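Local coordinates for putative major capsid protein (Cafeteriavirus-dependent mavirus, PDB 6G44) that probably builds the outer protein shell of the virophage mavirus, as a double jelly-roll subunit that associates in threes, at residues Leu75-Thr80 / Phe264-Leu269; Thr80-Asn85 / Ser195-Phe200; Lys93-Leu98 / Gly243-Val248; Phe236-Met241 / Val259-Phe264; Lys254-Val259 / Thr345-Pro350. One frame throughout, in Å; residues are numbered along the deposited sequence.

Interaction 1. Residues Leu75-Thr80 / Phe264-Leu269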
# COMPACT_ATOMS: atom_id res chain seq x y z
N LEU C 75 -5.11 -23.16 12.63
CA LEU C 75 -5.10 -23.54 14.02
C LEU C 75 -5.50 -22.36 14.88
O LEU C 75 -4.94 -21.25 14.74
CB LEU C 75 -3.71 -24.02 14.42
CG LEU C 75 -3.20 -25.25 13.68
CD1 LEU C 75 -1.72 -25.52 13.93
CD2 LEU C 75 -4.01 -26.50 14.06
N ARG C 76 -6.46 -22.57 15.79
CA ARG C 76 -6.90 -21.57 16.75
C ARG C 76 -6.33 -21.98 18.10
O ARG C 76 -6.69 -23.06 18.60
CB ARG C 76 -8.43 -21.44 16.81
CG ARG C 76 -8.94 -20.44 17.84
CD ARG C 76 -10.42 -20.70 18.16
NE ARG C 76 -11.02 -19.69 19.02
CZ ARG C 76 -11.03 -19.69 20.36
NH1 ARG C 76 -10.42 -20.63 21.08
NH2 ARG C 76 -11.66 -18.68 20.99
N VAL C 77 -5.47 -21.15 18.65
CA VAL C 77 -4.89 -21.40 19.98
C VAL C 77 -5.39 -20.38 20.94
O VAL C 77 -5.58 -19.21 20.58
CB VAL C 77 -3.36 -21.45 20.00
CG1 VAL C 77 -2.83 -22.59 19.15
CG2 VAL C 77 -2.75 -20.11 19.62
N SER C 78 -5.63 -20.81 22.18
CA SER C 78 -5.96 -19.91 23.25
C SER C 78 -5.18 -20.31 24.48
O SER C 78 -4.94 -21.49 24.70
CB SER C 78 -7.46 -19.86 23.52
OG SER C 78 -7.92 -21.08 23.98
N PHE C 79 -4.74 -19.32 25.24
CA PHE C 79 -3.99 -19.60 26.45
C PHE C 79 -3.91 -18.35 27.29
O PHE C 79 -4.23 -17.24 26.83
CB PHE C 79 -2.58 -20.08 26.11
CG PHE C 79 -1.80 -19.11 25.23
CD1 PHE C 79 -1.05 -18.09 25.79
CD2 PHE C 79 -1.88 -19.21 23.84
CE1 PHE C 79 -0.35 -17.19 24.98
CE2 PHE C 79 -1.19 -18.31 23.02
CZ PHE C 79 -0.44 -17.31 23.60
N THR C 80 -3.43 -18.52 28.52
CA THR C 80 -3.11 -17.43 29.40
C THR C 80 -1.61 -17.42 29.62
O THR C 80 -1.02 -18.46 29.88
CB THR C 80 -3.85 -17.57 30.76
OG1 THR C 80 -5.26 -17.55 30.54
CG2 THR C 80 -3.46 -16.46 31.72
N PHE C 264 -3.81 -23.81 28.06
CA PHE C 264 -3.63 -23.96 26.59
C PHE C 264 -4.70 -24.85 25.96
O PHE C 264 -4.99 -25.94 26.44
CB PHE C 264 -2.24 -24.47 26.26
CG PHE C 264 -1.96 -24.57 24.80
CD1 PHE C 264 -1.52 -23.45 24.12
CD2 PHE C 264 -2.15 -25.73 24.11
CE1 PHE C 264 -1.25 -23.53 22.76
CE2 PHE C 264 -1.89 -25.82 22.75
CZ PHE C 264 -1.47 -24.69 22.07
N LYS C 265 -5.31 -24.33 24.88
CA LYS C 265 -6.25 -25.07 24.07
C LYS C 265 -5.91 -24.83 22.60
O LYS C 265 -5.36 -23.78 22.25
CB LYS C 265 -7.67 -24.60 24.32
CG LYS C 265 -8.16 -24.83 25.75
CD LYS C 265 -8.34 -26.31 26.04
CE LYS C 265 -8.90 -26.57 27.44
NZ LYS C 265 -8.79 -28.04 27.75
N ILE C 266 -6.21 -25.82 21.77
CA ILE C 266 -5.96 -25.74 20.34
C ILE C 266 -7.03 -26.51 19.59
O ILE C 266 -7.41 -27.62 19.99
CB ILE C 266 -4.54 -26.21 19.98
CG1 ILE C 266 -4.20 -25.94 18.49
CG2 ILE C 266 -4.31 -27.66 20.36
CD1 ILE C 266 -2.77 -26.25 18.12
N ASN C 267 -7.56 -25.90 18.52
CA ASN C 267 -8.48 -26.55 17.60
C ASN C 267 -8.00 -26.32 16.17
O ASN C 267 -7.33 -25.32 15.91
CB ASN C 267 -9.89 -25.97 17.77
CG ASN C 267 -10.50 -26.28 19.12
OD1 ASN C 267 -10.09 -27.21 19.81
ND2 ASN C 267 -11.52 -25.53 19.50
N MET C 268 -8.34 -27.23 15.27
CA MET C 268 -8.10 -27.07 13.83
C MET C 268 -9.39 -26.67 13.19
O MET C 268 -10.40 -27.35 13.36
CB MET C 268 -7.54 -28.32 13.20
CG MET C 268 -7.29 -28.17 11.71
SD MET C 268 -6.20 -29.43 11.03
CE MET C 268 -7.22 -30.88 11.24
N LEU C 269 -9.39 -25.54 12.46
CA LEU C 269 -10.57 -24.98 11.86
C LEU C 269 -10.44 -25.06 10.36
O LEU C 269 -9.43 -24.59 9.80
CB LEU C 269 -10.76 -23.53 12.26
CG LEU C 269 -11.36 -23.23 13.64
CD1 LEU C 269 -10.67 -23.91 14.81
CD2 LEU C 269 -11.44 -21.75 13.90

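Interaction 2. Residues Thr80-Asn85 / Ser195-Phe200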
# COMPACT_ATOMS: atom_id res chain seq x y z
N THR C 80 -3.43 -18.52 28.52
CA THR C 80 -3.11 -17.43 29.40
C THR C 80 -1.61 -17.42 29.62
O THR C 80 -1.02 -18.46 29.88
CB THR C 80 -3.85 -17.57 30.76
OG1 THR C 80 -5.26 -17.55 30.54
CG2 THR C 80 -3.46 -16.46 31.72
N ALA C 81 -0.97 -16.26 29.45
CA ALA C 81 0.44 -16.06 29.76
C ALA C 81 0.56 -15.22 31.01
O ALA C 81 -0.04 -14.14 31.09
CB ALA C 81 1.14 -15.36 28.61
N GLU C 82 1.36 -15.70 31.97
CA GLU C 82 1.72 -14.92 33.14
C GLU C 82 3.16 -14.47 33.01
O GLU C 82 4.04 -15.30 32.88
CB GLU C 82 1.55 -15.73 34.44
CG GLU C 82 1.85 -14.89 35.68
CD GLU C 82 1.58 -15.59 37.00
OE1 GLU C 82 1.61 -14.90 38.03
OE2 GLU C 82 1.35 -16.81 37.02
N ILE C 83 3.37 -13.15 33.02
CA ILE C 83 4.70 -12.57 32.88
C ILE C 83 5.11 -12.02 34.23
O ILE C 83 4.42 -11.16 34.78
CB ILE C 83 4.72 -11.40 31.85
CG1 ILE C 83 4.19 -11.91 30.51
CG2 ILE C 83 6.11 -10.82 31.78
CD1 ILE C 83 3.89 -10.81 29.50
N LYS C 84 6.24 -12.53 34.73
CA LYS C 84 6.77 -12.14 36.05
C LYS C 84 8.08 -11.39 35.93
O LYS C 84 8.76 -11.44 34.89
CB LYS C 84 6.98 -13.38 36.92
CG LYS C 84 5.73 -14.22 37.10
CD LYS C 84 6.04 -15.48 37.91
CE LYS C 84 5.01 -16.56 37.68
NZ LYS C 84 5.52 -17.93 38.02
N ASN C 85 8.44 -10.71 37.03
CA ASN C 85 9.71 -9.96 37.18
C ASN C 85 9.65 -8.55 36.57
O ASN C 85 10.68 -7.96 36.28
CB ASN C 85 10.95 -10.70 36.65
CG ASN C 85 11.13 -12.08 37.26
OD1 ASN C 85 10.61 -12.37 38.35
ND2 ASN C 85 11.84 -12.95 36.54
N SER C 195 3.78 -8.63 38.14
CA SER C 195 3.40 -9.61 37.14
C SER C 195 2.08 -9.22 36.49
O SER C 195 1.31 -8.44 37.04
CB SER C 195 3.29 -10.99 37.75
OG SER C 195 2.30 -11.03 38.77
N VAL C 196 1.83 -9.80 35.31
CA VAL C 196 0.58 -9.58 34.61
C VAL C 196 0.12 -10.90 33.99
O VAL C 196 0.96 -11.72 33.61
CB VAL C 196 0.74 -8.44 33.56
CG1 VAL C 196 1.65 -8.86 32.41
CG2 VAL C 196 -0.60 -7.96 33.03
N LYS C 197 -1.19 -11.11 33.91
CA LYS C 197 -1.76 -12.25 33.21
C LYS C 197 -2.56 -11.72 32.03
O LYS C 197 -3.38 -10.83 32.19
CB LYS C 197 -2.65 -13.12 34.11
CG LYS C 197 -1.87 -14.02 35.03
CD LYS C 197 -2.81 -14.85 35.91
CE LYS C 197 -2.04 -15.81 36.80
NZ LYS C 197 -3.00 -16.73 37.47
N ILE C 198 -2.30 -12.30 30.87
CA ILE C 198 -2.99 -11.92 29.62
C ILE C 198 -3.52 -13.18 28.93
O ILE C 198 -2.76 -14.13 28.69
CB ILE C 198 -2.05 -11.15 28.66
CG1 ILE C 198 -1.39 -10.00 29.39
CG2 ILE C 198 -2.84 -10.65 27.43
CD1 ILE C 198 -0.32 -9.28 28.62
N ASP C 199 -4.80 -13.17 28.60
CA ASP C 199 -5.41 -14.20 27.77
C ASP C 199 -5.21 -13.80 26.31
O ASP C 199 -5.38 -12.62 25.95
CB ASP C 199 -6.91 -14.32 28.03
CG ASP C 199 -7.25 -14.57 29.49
OD1 ASP C 199 -6.39 -15.09 30.24
OD2 ASP C 199 -8.39 -14.21 29.88
N PHE C 200 -4.85 -14.76 25.49
CA PHE C 200 -4.68 -14.58 24.02
C PHE C 200 -5.51 -15.61 23.26
O PHE C 200 -5.66 -16.76 23.70
CB PHE C 200 -3.24 -14.81 23.61
CG PHE C 200 -2.26 -13.78 24.11
CD1 PHE C 200 -1.98 -12.67 23.35
CD2 PHE C 200 -1.59 -13.95 25.31
CE1 PHE C 200 -1.06 -11.75 23.78
CE2 PHE C 200 -0.68 -13.02 25.76
CZ PHE C 200 -0.39 -11.92 24.98
O HOH W 1 0.03 -11.97 37.66
O HOH W 2 -0.84 -17.42 39.39

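Interaction 3. Residues Lys93-Leu98 / Gly243-Val248. With SO4 (sulfate ion), chain F.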
# COMPACT_ATOMS: atom_id res chain seq x y z
N LYS C 93 2.71 0.15 28.70
CA LYS C 93 2.01 0.66 27.53
C LYS C 93 2.85 0.41 26.28
O LYS C 93 4.03 0.76 26.21
CB LYS C 93 1.66 2.13 27.69
CG LYS C 93 0.87 2.75 26.53
CD LYS C 93 -0.39 2.00 26.15
CE LYS C 93 -1.20 2.79 25.13
NZ LYS C 93 -1.71 4.08 25.69
N ASP C 94 2.21 -0.22 25.29
CA ASP C 94 2.83 -0.51 23.99
C ASP C 94 4.08 -1.40 24.08
O ASP C 94 5.00 -1.31 23.27
CB ASP C 94 3.11 0.79 23.20
CG ASP C 94 1.84 1.58 22.89
OD1 ASP C 94 0.79 0.97 22.64
OD2 ASP C 94 1.92 2.83 22.85
N GLN C 95 4.13 -2.28 25.09
CA GLN C 95 5.32 -3.08 25.32
C GLN C 95 5.14 -4.60 25.27
O GLN C 95 6.15 -5.31 25.25
CB GLN C 95 5.92 -2.70 26.68
CG GLN C 95 6.61 -1.35 26.59
CD GLN C 95 7.09 -0.82 27.93
OE1 GLN C 95 6.36 -0.87 28.92
NE2 GLN C 95 8.31 -0.28 27.94
N ILE C 96 3.92 -5.10 25.18
CA ILE C 96 3.64 -6.54 25.21
C ILE C 96 2.88 -6.93 23.95
O ILE C 96 1.92 -6.25 23.55
CB ILE C 96 2.76 -6.93 26.43
CG1 ILE C 96 3.39 -6.47 27.75
CG2 ILE C 96 2.50 -8.43 26.47
CD1 ILE C 96 4.74 -7.07 28.05
N GLY C 97 3.27 -8.04 23.36
CA GLY C 97 2.52 -8.62 22.26
C GLY C 97 2.99 -10.00 21.96
O GLY C 97 3.50 -10.71 22.85
N LEU C 98 2.87 -10.39 20.70
CA LEU C 98 3.32 -11.68 20.23
C LEU C 98 4.42 -11.56 19.19
O LEU C 98 4.50 -10.55 18.47
CB LEU C 98 2.14 -12.50 19.68
CG LEU C 98 0.99 -12.76 20.63
CD1 LEU C 98 -0.16 -13.47 19.95
CD2 LEU C 98 1.42 -13.55 21.86
N GLY C 243 6.27 -11.72 22.94
CA GLY C 243 7.17 -10.59 22.80
C GLY C 243 7.04 -9.54 23.87
O GLY C 243 5.92 -9.15 24.24
N ILE C 244 8.19 -9.08 24.38
CA ILE C 244 8.27 -8.05 25.42
C ILE C 244 9.31 -7.04 24.96
O ILE C 244 10.43 -7.41 24.67
CB ILE C 244 8.64 -8.63 26.82
CG1 ILE C 244 7.65 -9.73 27.23
CG2 ILE C 244 8.65 -7.51 27.83
CD1 ILE C 244 8.03 -10.51 28.47
N ALA C 245 8.89 -5.77 24.88
CA ALA C 245 9.80 -4.69 24.51
C ALA C 245 11.04 -4.66 25.41
O ALA C 245 10.97 -4.96 26.61
CB ALA C 245 9.09 -3.36 24.57
N ASP C 246 12.16 -4.31 24.80
CA ASP C 246 13.45 -4.29 25.47
C ASP C 246 13.62 -3.17 26.47
O ASP C 246 14.62 -3.19 27.18
CB ASP C 246 14.55 -4.31 24.41
CG ASP C 246 14.49 -5.57 23.58
OD1 ASP C 246 14.89 -6.65 24.12
OD2 ASP C 246 13.93 -5.55 22.45
N ASP C 247 12.68 -2.22 26.54
CA ASP C 247 12.71 -1.17 27.55
C ASP C 247 11.73 -1.36 28.71
O ASP C 247 11.60 -0.46 29.54
CB ASP C 247 12.64 0.24 26.95
CG ASP C 247 11.34 0.57 26.22
OD1 ASP C 247 10.53 -0.33 25.89
OD2 ASP C 247 11.16 1.80 25.96
N VAL C 248 11.10 -2.54 28.82
CA VAL C 248 10.38 -2.88 30.05
C VAL C 248 11.43 -3.11 31.13
O VAL C 248 12.41 -3.81 30.92
CB VAL C 248 9.52 -4.15 29.90
CG1 VAL C 248 8.81 -4.53 31.21
CG2 VAL C 248 8.46 -3.94 28.80
S SO4 F . -5.41 4.26 25.53
O1 SO4 F . -4.46 3.19 25.92
O2 SO4 F . -4.70 5.55 25.45
O3 SO4 F . -6.02 3.91 24.23
O4 SO4 F . -6.40 4.40 26.63
O HOH W 3 9.46 1.09 30.26

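Interaction 4. Residues Phe236-Met241 / Val259-Phe264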
# COMPACT_ATOMS: atom_id res chain seq x y z
N PHE C 236 4.38 -24.52 22.02
CA PHE C 236 3.63 -23.26 22.27
C PHE C 236 4.06 -22.72 23.63
O PHE C 236 3.28 -22.68 24.59
CB PHE C 236 2.13 -23.47 22.20
CG PHE C 236 1.68 -23.96 20.86
CD1 PHE C 236 1.61 -25.32 20.55
CD2 PHE C 236 1.33 -23.05 19.86
CE1 PHE C 236 1.18 -25.76 19.32
CE2 PHE C 236 0.91 -23.50 18.62
CZ PHE C 236 0.82 -24.83 18.35
N LYS C 237 5.30 -22.30 23.65
CA LYS C 237 5.97 -21.87 24.87
C LYS C 237 6.35 -20.43 24.73
O LYS C 237 6.37 -19.90 23.63
CB LYS C 237 7.18 -22.74 25.13
CG LYS C 237 8.32 -22.62 24.16
CD LYS C 237 9.28 -23.77 24.39
CE LYS C 237 10.57 -23.53 23.63
NZ LYS C 237 11.41 -24.76 23.64
N PRO C 238 6.65 -19.76 25.85
CA PRO C 238 6.83 -18.32 25.83
C PRO C 238 7.89 -17.83 24.84
O PRO C 238 7.65 -16.83 24.14
CB PRO C 238 7.19 -18.02 27.28
CG PRO C 238 6.47 -19.05 28.05
CD PRO C 238 6.69 -20.28 27.24
N GLU C 239 9.03 -18.50 24.73
CA GLU C 239 10.06 -18.04 23.80
C GLU C 239 9.62 -18.09 22.33
O GLU C 239 10.17 -17.40 21.50
CB GLU C 239 11.34 -18.87 23.98
CG GLU C 239 12.52 -18.38 23.18
CD GLU C 239 13.86 -18.86 23.68
OE1 GLU C 239 13.91 -19.79 24.53
OE2 GLU C 239 14.88 -18.32 23.19
N ASN C 240 8.68 -18.97 22.01
CA ASN C 240 8.16 -19.02 20.65
C ASN C 240 7.06 -18.03 20.36
O ASN C 240 6.96 -17.57 19.22
CB ASN C 240 7.75 -20.45 20.31
CG ASN C 240 8.95 -21.34 20.13
OD1 ASN C 240 10.04 -20.88 19.80
ND2 ASN C 240 8.76 -22.64 20.34
N MET C 241 6.29 -17.65 21.36
CA MET C 241 5.06 -16.85 21.16
C MET C 241 5.12 -15.41 21.66
O MET C 241 4.52 -14.56 21.04
CB MET C 241 3.85 -17.52 21.82
CG MET C 241 3.57 -18.90 21.29
SD MET C 241 1.99 -19.55 21.82
CE MET C 241 2.22 -19.60 23.59
N VAL C 259 8.07 -16.30 32.21
CA VAL C 259 6.73 -16.36 31.61
C VAL C 259 6.27 -17.79 31.65
O VAL C 259 7.04 -18.71 31.35
CB VAL C 259 6.76 -15.82 30.16
CG1 VAL C 259 5.36 -15.87 29.56
CG2 VAL C 259 7.33 -14.41 30.13
N ASP C 260 5.01 -17.98 32.04
CA ASP C 260 4.36 -19.30 32.12
C ASP C 260 3.09 -19.32 31.28
O ASP C 260 2.32 -18.39 31.39
CB ASP C 260 3.96 -19.58 33.57
CG ASP C 260 5.17 -19.75 34.48
OD1 ASP C 260 6.12 -20.44 34.08
OD2 ASP C 260 5.14 -19.20 35.59
N ILE C 261 2.84 -20.42 30.56
CA ILE C 261 1.61 -20.64 29.79
C ILE C 261 0.73 -21.62 30.56
O ILE C 261 1.21 -22.68 31.02
CB ILE C 261 1.93 -21.23 28.41
CG1 ILE C 261 2.94 -20.34 27.65
CG2 ILE C 261 0.68 -21.50 27.57
CD1 ILE C 261 2.45 -18.94 27.30
N THR C 262 -0.53 -21.25 30.69
CA THR C 262 -1.54 -22.12 31.30
C THR C 262 -2.81 -22.09 30.48
O THR C 262 -3.04 -21.17 29.68
CB THR C 262 -1.84 -21.72 32.76
OG1 THR C 262 -2.39 -20.39 32.83
CG2 THR C 262 -0.58 -21.82 33.62
N GLY C 263 -3.67 -23.07 30.70
CA GLY C 263 -4.97 -23.12 30.07
C GLY C 263 -4.90 -23.27 28.56
O GLY C 263 -5.85 -22.89 27.88
N PHE C 264 -3.81 -23.81 28.06
CA PHE C 264 -3.63 -23.96 26.59
C PHE C 264 -4.70 -24.85 25.96
O PHE C 264 -4.99 -25.94 26.44
CB PHE C 264 -2.24 -24.47 26.26
CG PHE C 264 -1.96 -24.57 24.80
CD1 PHE C 264 -1.52 -23.45 24.12
CD2 PHE C 264 -2.15 -25.73 24.11
CE1 PHE C 264 -1.25 -23.53 22.76
CE2 PHE C 264 -1.89 -25.82 22.75
CZ PHE C 264 -1.47 -24.69 22.07

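Interaction 5. Residues Lys254-Val259 / Thr345-Pro350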
# COMPACT_ATOMS: atom_id res chain seq x y z
N LYS C 254 16.77 -9.66 38.88
CA LYS C 254 16.35 -10.59 37.84
C LYS C 254 16.91 -10.12 36.51
O LYS C 254 16.83 -8.94 36.20
CB LYS C 254 14.82 -10.65 37.75
CG LYS C 254 14.10 -10.83 39.07
CD LYS C 254 14.47 -12.09 39.83
CE LYS C 254 13.98 -13.35 39.17
NZ LYS C 254 13.92 -14.47 40.15
N ALA C 255 17.44 -11.06 35.73
CA ALA C 255 18.09 -10.76 34.45
C ALA C 255 17.13 -10.82 33.25
O ALA C 255 17.42 -10.22 32.21
CB ALA C 255 19.26 -11.68 34.22
N ASP C 256 16.02 -11.55 33.38
CA ASP C 256 15.01 -11.65 32.30
C ASP C 256 13.65 -11.90 32.95
O ASP C 256 13.53 -12.23 34.13
CB ASP C 256 15.37 -12.76 31.28
CG ASP C 256 14.80 -12.52 29.82
OD1 ASP C 256 14.01 -11.55 29.57
OD2 ASP C 256 15.16 -13.35 28.91
N PHE C 257 12.61 -11.75 32.15
CA PHE C 257 11.26 -12.06 32.57
C PHE C 257 11.09 -13.55 32.66
O PHE C 257 11.77 -14.28 31.98
CB PHE C 257 10.27 -11.42 31.59
CG PHE C 257 10.48 -9.95 31.46
CD1 PHE C 257 10.00 -9.08 32.45
CD2 PHE C 257 11.23 -9.42 30.42
CE1 PHE C 257 10.24 -7.72 32.38
CE2 PHE C 257 11.49 -8.05 30.36
CZ PHE C 257 11.00 -7.21 31.34
N GLU C 258 10.18 -13.98 33.53
CA GLU C 258 9.80 -15.39 33.63
C GLU C 258 8.36 -15.46 33.20
O GLU C 258 7.53 -14.73 33.73
CB GLU C 258 9.94 -15.84 35.08
CG GLU C 258 9.52 -17.27 35.37
CD GLU C 258 9.63 -17.66 36.84
OE1 GLU C 258 10.34 -16.98 37.62
OE2 GLU C 258 8.99 -18.66 37.22
N VAL C 259 8.07 -16.30 32.21
CA VAL C 259 6.73 -16.36 31.61
C VAL C 259 6.27 -17.79 31.65
O VAL C 259 7.04 -18.71 31.35
CB VAL C 259 6.76 -15.82 30.16
CG1 VAL C 259 5.36 -15.87 29.56
CG2 VAL C 259 7.33 -14.41 30.13
N THR C 345 20.18 -14.39 23.79
CA THR C 345 20.56 -13.92 25.12
C THR C 345 19.35 -13.46 25.93
O THR C 345 19.41 -13.34 27.16
CB THR C 345 21.56 -12.76 25.02
OG1 THR C 345 20.98 -11.68 24.29
CG2 THR C 345 22.84 -13.22 24.32
N LYS C 346 18.26 -13.15 25.23
CA LYS C 346 17.01 -12.74 25.85
C LYS C 346 15.94 -13.61 25.22
O LYS C 346 15.99 -13.87 24.01
CB LYS C 346 16.74 -11.28 25.53
CG LYS C 346 17.62 -10.29 26.27
CD LYS C 346 17.32 -8.89 25.75
CE LYS C 346 17.31 -7.82 26.82
NZ LYS C 346 16.48 -6.66 26.37
N LYS C 347 14.95 -14.03 25.99
CA LYS C 347 13.96 -14.95 25.46
C LYS C 347 12.83 -14.28 24.64
O LYS C 347 12.20 -14.96 23.84
CB LYS C 347 13.32 -15.77 26.58
CG LYS C 347 14.27 -16.72 27.30
CD LYS C 347 13.52 -17.44 28.43
CE LYS C 347 14.21 -18.71 28.92
NZ LYS C 347 14.54 -19.66 27.83
N PHE C 348 12.57 -13.00 24.86
CA PHE C 348 11.34 -12.37 24.35
C PHE C 348 11.63 -11.23 23.38
O PHE C 348 10.76 -10.41 23.11
CB PHE C 348 10.44 -11.97 25.52
CG PHE C 348 10.26 -13.09 26.50
CD1 PHE C 348 9.57 -14.21 26.15
CD2 PHE C 348 10.86 -13.05 27.76
CE1 PHE C 348 9.45 -15.28 27.01
CE2 PHE C 348 10.75 -14.13 28.63
CZ PHE C 348 10.06 -15.23 28.25
N ALA C 349 12.85 -11.21 22.87
CA ALA C 349 13.37 -10.18 21.96
C ALA C 349 13.38 -10.68 20.53
O ALA C 349 13.18 -11.85 20.26
CB ALA C 349 14.79 -9.83 22.37
N PRO C 350 13.59 -9.76 19.57
CA PRO C 350 13.72 -10.18 18.17
C PRO C 350 14.81 -11.22 17.95
O PRO C 350 15.85 -11.22 18.63
CB PRO C 350 14.09 -8.87 17.47
CG PRO C 350 13.46 -7.80 18.30
CD PRO C 350 13.72 -8.29 19.69
O HOH W 4 13.49 -11.01 26.72

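Interaction 1. Residues Leu75-Thr80 / Phe264-Leu269
Two neighbouring strands, 74-84 and 258-273, pair antiparallel here in the large curled sheet of the first half of the subunit; the short segments run at 163° to each other, axes 4.7 Å apart. Four backbone hydrogen bonds set the register: Arg76 and Asn267 exchange two, Ser78 and Lys265 two more. Arg76 N to Asn267 O measures 2.9 Å and lies nearly along the C=O axis, whereas Ser78 N meets Lys265 O from above the carbonyl plane. Leu75-Met268 and Val77-Ile266 are the non-hydrogen-bonded pairs. Leu75, Ile266 and Met268 touch strands 58-66 and 222-235 (Phe61, Leu232, Phe228) and Val77 touches Phe236, consistent with the interior of one barrel of a double jelly-roll. On this face Val77 CG1 lies alongside Ile266 CG1 at 3.7 Å. Phe264, its CG anti to the backbone N (chi1 -176°), carries CZ to within 3.8 Å of the same Val77 CG1. Leu75 crosses Met268 obliquely, with Leu75 CD2 4.1 Å from Met268 CB. On the other face Ser78 OG packs against Lys265 CB at 3.5 Å. Arg76 CB rests on Leu269 CD1 at 3.9 Å, and both residues also pack against Glu374 of the second subunit.

Interaction 2. Residues Thr80-Asn85 / Ser195-Phe200
Asp199 OD1 is gripped by two donors, Thr80 OG1 and, from outside the paired segments, His187 NE2. The Thr80 OG1 to Asp199 OD1 bond is 2.7 Å long and arrives 40° out of the carboxylate plane; the two side chains lie side by side, Thr80 OG1 set beside its own backbone N (chi1 -61°). Next along the strands, four hydrogen bonds tie Ala81 to Ile198 and Ile83 to Val196 in the antiparallel manner, as in Ala81 N to Ile198 O at 2.9 Å and 168°. Glu82 and Lys197 cross obliquely on the Asp199 face. Their charges are not in a salt bridge, since Glu82 OE2 and Lys197 NZ are 4.4 Å apart; one water spans them, accepting from Lys197 NZ at 3.0 Å. A second water bonds to Ser195 OG at 2.7 Å and only weakly to Glu82 OE1. The opposite face is apolar: Ile83 CB sits beside Val196 CG1 at 4.0 Å, and Ala81 CB approaches the edge of the Phe200 ring, 4.1 Å from Phe200 CE2. This jelly-roll sheet continues through strand 258-273, where Asp260 forms a salt bridge with Lys84, while strands 96-98 and 242-244 cover Ile83, Ile198 and Phe200.

Interaction 3. Residues Lys93-Leu98 / Gly243-Val248
The Gln95 amide carries Val248 CG2 over one face, 3.5 Å from Gln95 CD, and at its rim points NE2 to two acceptors. Gln95 NE2 donates to Asp247 OD1 at 3.0 Å; the acceptor is only 8° out of the amide plane, but the donor stands 71° out of the carboxylate plane, the two planes being 85° apart. Water accepts from Gln95 NE2 at 2.9 Å and donates to Asp247 O. Backbone bonds hold the rest: Ala245 N to Gln95 O at 2.8 Å, then a reciprocal Gly97-Gly243 pair. This two-stranded sheet, 96-98 with 242-244, packs through Ile96 and Ile244 on Ile83 of the large jelly-roll sheet. A type I turn from Ala245 to Val248 brings Asp247 round to Gln95. Next to Gln95 in the chain, Ile96 CD1 packs on Ile244 CG2 at 3.9 Å. Lys93 NZ bonds a sulfate, probably from the crystallisation liquor, that also meets Asn400 of the second subunit. Two N-H donors, Gln95 NE2 and Ala156 N, converge on Asp247 OD1, which is consistent with a charged carboxylate.

Interaction 4. Residues Phe236-Met241 / Val259-Phe264
Phe236 starts the segment by laying its ring against that of Phe264, in the stretch where strand 222-235 of the jelly-roll gives way to the one-turn helix 238-241 and where strand 258-273 turns a corner at Gly263. The two rings meet obliquely, planes at 34° and centroids 4.9 Å apart; Phe264 CZ stands over one face of the Phe236 ring, offset towards its rim, and Phe264 CE1 comes to 3.4 Å from Phe236 CB. Lys237 follows at the N-cap position, its CB pointing away from the strand. Its carbonyl oxygen accepts from both Asn240 N and Met241 N, which closes the single helical turn. Pro238, first in the helix, is the main wedge: its ring lies alongside both Val259 and Ile261, each side chain running counter to it, with Pro238 CB 3.6 Å from Val259 CG1 and Pro238 CD 3.8 Å from Ile261 CG1. Pro238 CG also lies 3.4 Å from Val259 O. The carbonyls of Glu239 and Asn240 bond Arg105. No hydrogen bond joins the two segments, so helix and strand meet by van der Waals packing, mostly apolar. Met241 comes last, crossing Ile261 obliquely; a bend at its final torsion (chi3 -62°) brings the methyl group against Ile261, placing Met241 CE 3.8 Å from Ile261 CD1.

Interaction 5. Residues Lys254-Val259 / Thr345-Pro350
Polar contacts centre on the Asp256 carboxylate, both of whose oxygens are engaged. Lys347 N donates, nearly straight at 166°, to Asp256 OD2 at 3.0 Å, which accepts with its syn lone pair. Asp256 OD1 takes a weak bond from the next amide, Phe257 N, and a sounder one from a water 2.9 Å away; that water in turn accepts from Phe348 N, so two successive amides of the loop are tied to one carboxylate, one directly and one through water. The ammonium groups of Lys346 and Lys347 do not touch the carboxylate, and that of Lys346 forms a salt bridge with Asp246. The contact joins the lead-in to strand 258-273 with the loop between strands 334-341 and 355-363, and so bridges what are probably the two jelly-rolls of the subunit. Packing round the Phe348 ring is mostly apolar. Val259 reaches it tip to tip, with Val259 CG2 3.4 Å from Phe348 CZ, and Phe257 CB lies 4.0 Å from Phe348 CE2. The exception is Phe257 O, which meets the ring's edge in its plane, 3.5 Å from Phe348 CE2. Lys347 CB stands over the centre of one ring face, while Pro238 and Ile244 also touch this phenylalanine.

Overall arrangement
Followed from the N terminus, strand 74-84 opens interaction 1, which closes at 264-269 and encloses interactions 2, 3 and 4. Interaction 2 closes at 195-200, after interaction 3 has opened at 93-98, so these two cross. Interaction 3 ties strand 96-98 to 242-244, closing past the opening of interaction 4 at 236-241, and crosses it too. Interaction 5 opens at 254-259, crosses interactions 1 and 4, and closes last at 345-350, tying the start of strand 258-273 to the loop between strands 334-341 and 355-363, probably in the second jelly-roll. Thr80 is shared by interactions 1 and 2, Phe264 by 1 and 4, Val259 by 4 and 5.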